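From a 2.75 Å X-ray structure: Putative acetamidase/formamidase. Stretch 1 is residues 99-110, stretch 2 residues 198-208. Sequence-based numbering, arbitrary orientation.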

# COMPACT_ATOMS: atom_id res chain seq x y z
N GLY B 99 1.67 27.81 15.15
CA GLY B 99 1.92 27.21 16.45
C GLY B 99 0.65 27.13 17.28
O GLY B 99 0.61 26.42 18.29
N ASP B 100 -0.38 27.89 16.87
CA ASP B 100 -1.68 27.90 17.55
C ASP B 100 -2.57 26.80 16.99
O ASP B 100 -2.16 26.04 16.10
CB ASP B 100 -2.38 29.27 17.41
CG ASP B 100 -1.64 30.39 18.14
OD1 ASP B 100 -0.74 30.09 18.96
OD2 ASP B 100 -1.98 31.58 17.92
N VAL B 101 -3.78 26.73 17.53
CA VAL B 101 -4.76 25.75 17.11
C VAL B 101 -6.14 26.38 17.05
O VAL B 101 -6.53 27.12 17.96
CB VAL B 101 -4.81 24.56 18.09
CG1 VAL B 101 -5.97 23.62 17.77
CG2 VAL B 101 -3.50 23.79 18.05
N ILE B 102 -6.87 26.11 15.97
CA ILE B 102 -8.22 26.60 15.82
C ILE B 102 -9.14 25.49 16.31
O ILE B 102 -9.02 24.36 15.87
CB ILE B 102 -8.58 26.88 14.35
CG1 ILE B 102 -7.65 27.93 13.74
CG2 ILE B 102 -10.04 27.32 14.22
CD1 ILE B 102 -7.72 29.30 14.41
N ALA B 103 -10.03 25.82 17.24
CA ALA B 103 -10.99 24.86 17.76
C ALA B 103 -12.31 25.17 17.07
O ALA B 103 -12.80 26.29 17.16
CB ALA B 103 -11.12 24.98 19.27
N VAL B 104 -12.88 24.18 16.39
CA VAL B 104 -14.15 24.38 15.69
C VAL B 104 -15.21 23.48 16.28
O VAL B 104 -15.20 22.26 16.07
CB VAL B 104 -14.02 24.09 14.18
CG1 VAL B 104 -15.34 24.34 13.47
CG2 VAL B 104 -12.91 24.94 13.57
N TYR B 105 -16.14 24.07 17.03
CA TYR B 105 -17.24 23.33 17.62
C TYR B 105 -18.47 23.46 16.75
O TYR B 105 -18.94 24.56 16.52
CB TYR B 105 -17.53 23.80 19.06
CG TYR B 105 -18.80 23.23 19.62
CD1 TYR B 105 -18.94 21.86 19.80
CD2 TYR B 105 -19.85 24.05 20.01
CE1 TYR B 105 -20.11 21.31 20.30
CE2 TYR B 105 -21.03 23.50 20.53
CZ TYR B 105 -21.15 22.13 20.67
OH TYR B 105 -22.29 21.57 21.17
N ILE B 106 -18.97 22.35 16.23
CA ILE B 106 -20.16 22.37 15.38
C ILE B 106 -21.39 22.27 16.30
O ILE B 106 -21.54 21.29 17.04
CB ILE B 106 -20.14 21.22 14.36
CG1 ILE B 106 -18.85 21.28 13.52
CG2 ILE B 106 -21.37 21.29 13.47
CD1 ILE B 106 -18.66 20.11 12.57
N GLU B 107 -22.24 23.28 16.26
CA GLU B 107 -23.43 23.29 17.11
C GLU B 107 -24.58 22.55 16.47
O GLU B 107 -25.25 21.74 17.13
CB GLU B 107 -23.93 24.71 17.38
CG GLU B 107 -22.99 25.61 18.17
CD GLU B 107 -23.61 26.95 18.47
OE1 GLU B 107 -22.89 27.84 19.00
OE2 GLU B 107 -24.81 27.13 18.18
N SER B 108 -24.82 22.86 15.20
CA SER B 108 -25.93 22.28 14.46
C SER B 108 -25.73 22.33 12.95
O SER B 108 -24.94 23.13 12.43
CB SER B 108 -27.20 23.05 14.81
OG SER B 108 -27.05 24.43 14.53
N MSE B 109 -26.48 21.48 12.26
CA MSE B 109 -26.44 21.37 10.80
C MSE B 109 -27.83 21.05 10.33
O MSE B 109 -28.39 20.01 10.70
CB MSE B 109 -25.48 20.27 10.39
CG MSE B 109 -24.03 20.65 10.65
SE MSE B 109 -22.84 19.22 10.00
CE MSE B 109 -23.15 19.44 8.07
N LEU B 110 -28.42 21.94 9.54
CA LEU B 110 -29.77 21.74 9.01
C LEU B 110 -29.73 21.81 7.49
O LEU B 110 -28.83 22.45 6.93
CB LEU B 110 -30.71 22.83 9.54
CG LEU B 110 -30.84 22.96 11.06
CD1 LEU B 110 -31.68 24.16 11.43
CD2 LEU B 110 -31.38 21.67 11.67
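Stretch 2, residues 198-208: DIGPGSITYLP

Two strands far apart in sequence can be joined by a backbone ladder of fixed register, and where one strand gives way to a turn, backbone bonds and side-chain contacts can act at the same residue. The pairing of residues 198-208 with residues 99-110 is a compact example. Stretch 2 enters as a loop, makes a type II turn from G200 to S203, and then extends as a strand to P208. It runs antiparallel to strand 101-110, with an angle of 159° between their N-to-C directions and a closest axial approach of 4.4 Å.

The register is regular. I102 and L207 form one hydrogen-bonded pair, I102 N to L207 O at 2.9 Å and L207 N to I102 O at 3.0 Å; V104 and T205 form the next, V104 N to T205 O at 2.8 Å and T205 N to V104 O at 2.9 Å. Between and beside them lie the non-hydrogen-bonded pairs V101 with P208, A103 with Y206, and Y105 with I204; Y105 CA and I204 CA are 4.2 Å apart. The alternation sends these six side chains to one face of the sheet, where V101 CG1 meets Y206 CB at 3.7 Å and Y105 CD1 meets I204 CG1 at 3.6 Å. L207, among the most heavily covered residues of stretch 2, lies on the other face with I102, V104 and T205.

I106 has the largest covered area, because it meets the turn with both backbone and side chain. Its N donates to S203 O at 3.1 Å and its O accepts from G202 N at 3.0 Å, so the ladder continues into the turn. Its side chain points toward stretch 2: CD1 lies 3.9 Å from I199 CG2, and CB is 3.6 Å from G200 O. That carbonyl also accepts a hydrogen bond from S203 OG at 2.6 Å, bracing the turn from within.

P201, the most covered residue of stretch 2, occupies the corner of this turn. Its CA makes a CA-H...O contact with I106 O at 3.4 Å, while its CD lies 4.2 Å from I106 CG2 and 4.0 Å from the SE of M109, a selenomethionine. The next residue, G202, has phi/psi of 90°/10°, at which a CB would be jammed against the preceding carbonyl O; the turn therefore calls for glycine here. Water 1 adds a polar link, donating to V104 O and to S203 OG, each at 3.0 Å.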

# COMPACT_ATOMS: atom_id res chain seq x y z
N ASP B 198 -17.73 11.43 12.33
CA ASP B 198 -17.77 11.98 13.69
C ASP B 198 -17.69 13.51 13.79
O ASP B 198 -18.03 14.07 14.83
CB ASP B 198 -16.64 11.36 14.50
CG ASP B 198 -16.72 9.86 14.55
OD1 ASP B 198 -17.53 9.31 15.32
OD2 ASP B 198 -15.93 9.22 13.85
N ILE B 199 -17.25 14.16 12.72
CA ILE B 199 -17.11 15.62 12.70
C ILE B 199 -18.46 16.28 12.37
O ILE B 199 -18.65 16.87 11.31
CB ILE B 199 -15.99 16.03 11.71
CG1 ILE B 199 -14.67 15.42 12.20
CG2 ILE B 199 -15.85 17.55 11.63
CD1 ILE B 199 -13.51 15.64 11.27
N GLY B 200 -19.38 16.17 13.32
CA GLY B 200 -20.72 16.74 13.19
C GLY B 200 -21.13 17.45 14.47
O GLY B 200 -20.29 17.72 15.34
N PRO B 201 -22.43 17.78 14.60
CA PRO B 201 -22.94 18.44 15.80
C PRO B 201 -22.49 17.71 17.05
O PRO B 201 -22.58 16.50 17.11
CB PRO B 201 -24.45 18.36 15.63
CG PRO B 201 -24.65 18.36 14.15
CD PRO B 201 -23.48 17.63 13.56
N GLY B 202 -21.97 18.47 18.01
CA GLY B 202 -21.48 17.90 19.27
C GLY B 202 -20.01 17.52 19.24
O GLY B 202 -19.54 16.88 20.18
N SER B 203 -19.29 17.92 18.19
CA SER B 203 -17.87 17.62 18.08
C SER B 203 -17.07 18.91 18.01
O SER B 203 -17.56 19.93 17.54
CB SER B 203 -17.57 16.80 16.82
OG SER B 203 -17.70 17.58 15.63
N ILE B 204 -15.82 18.85 18.48
CA ILE B 204 -14.90 19.97 18.47
C ILE B 204 -13.69 19.47 17.71
O ILE B 204 -13.07 18.51 18.14
CB ILE B 204 -14.45 20.39 19.88
CG1 ILE B 204 -15.65 20.69 20.78
CG2 ILE B 204 -13.54 21.62 19.80
CD1 ILE B 204 -15.29 20.98 22.23
N THR B 205 -13.36 20.10 16.59
CA THR B 205 -12.19 19.70 15.80
C THR B 205 -11.06 20.71 16.04
O THR B 205 -11.28 21.92 16.00
CB THR B 205 -12.52 19.61 14.30
OG1 THR B 205 -13.58 18.68 14.09
CG2 THR B 205 -11.32 19.16 13.50
N TYR B 206 -9.86 20.18 16.30
CA TYR B 206 -8.67 21.00 16.55
C TYR B 206 -7.76 20.95 15.33
O TYR B 206 -7.34 19.87 14.93
CB TYR B 206 -7.94 20.50 17.79
CG TYR B 206 -8.82 20.52 19.03
CD1 TYR B 206 -9.16 21.73 19.63
CD2 TYR B 206 -9.30 19.35 19.60
CE1 TYR B 206 -9.97 21.77 20.76
CE2 TYR B 206 -10.10 19.38 20.73
CZ TYR B 206 -10.44 20.60 21.30
OH TYR B 206 -11.23 20.66 22.42
N LEU B 207 -7.48 22.11 14.74
CA LEU B 207 -6.66 22.21 13.52
C LEU B 207 -5.41 23.06 13.76
O LEU B 207 -5.50 24.16 14.30
CB LEU B 207 -7.49 22.86 12.42
CG LEU B 207 -8.75 22.08 11.99
CD1 LEU B 207 -9.66 22.92 11.09
CD2 LEU B 207 -8.36 20.78 11.29
N PRO B 208 -4.23 22.57 13.32
CA PRO B 208 -3.00 23.32 13.56
C PRO B 208 -2.81 24.51 12.63
O PRO B 208 -2.79 24.35 11.42
CB PRO B 208 -1.90 22.28 13.31
CG PRO B 208 -2.54 21.16 12.56
CD PRO B 208 -3.99 21.47 12.38
O HOH W 1 -15.89 19.77 14.56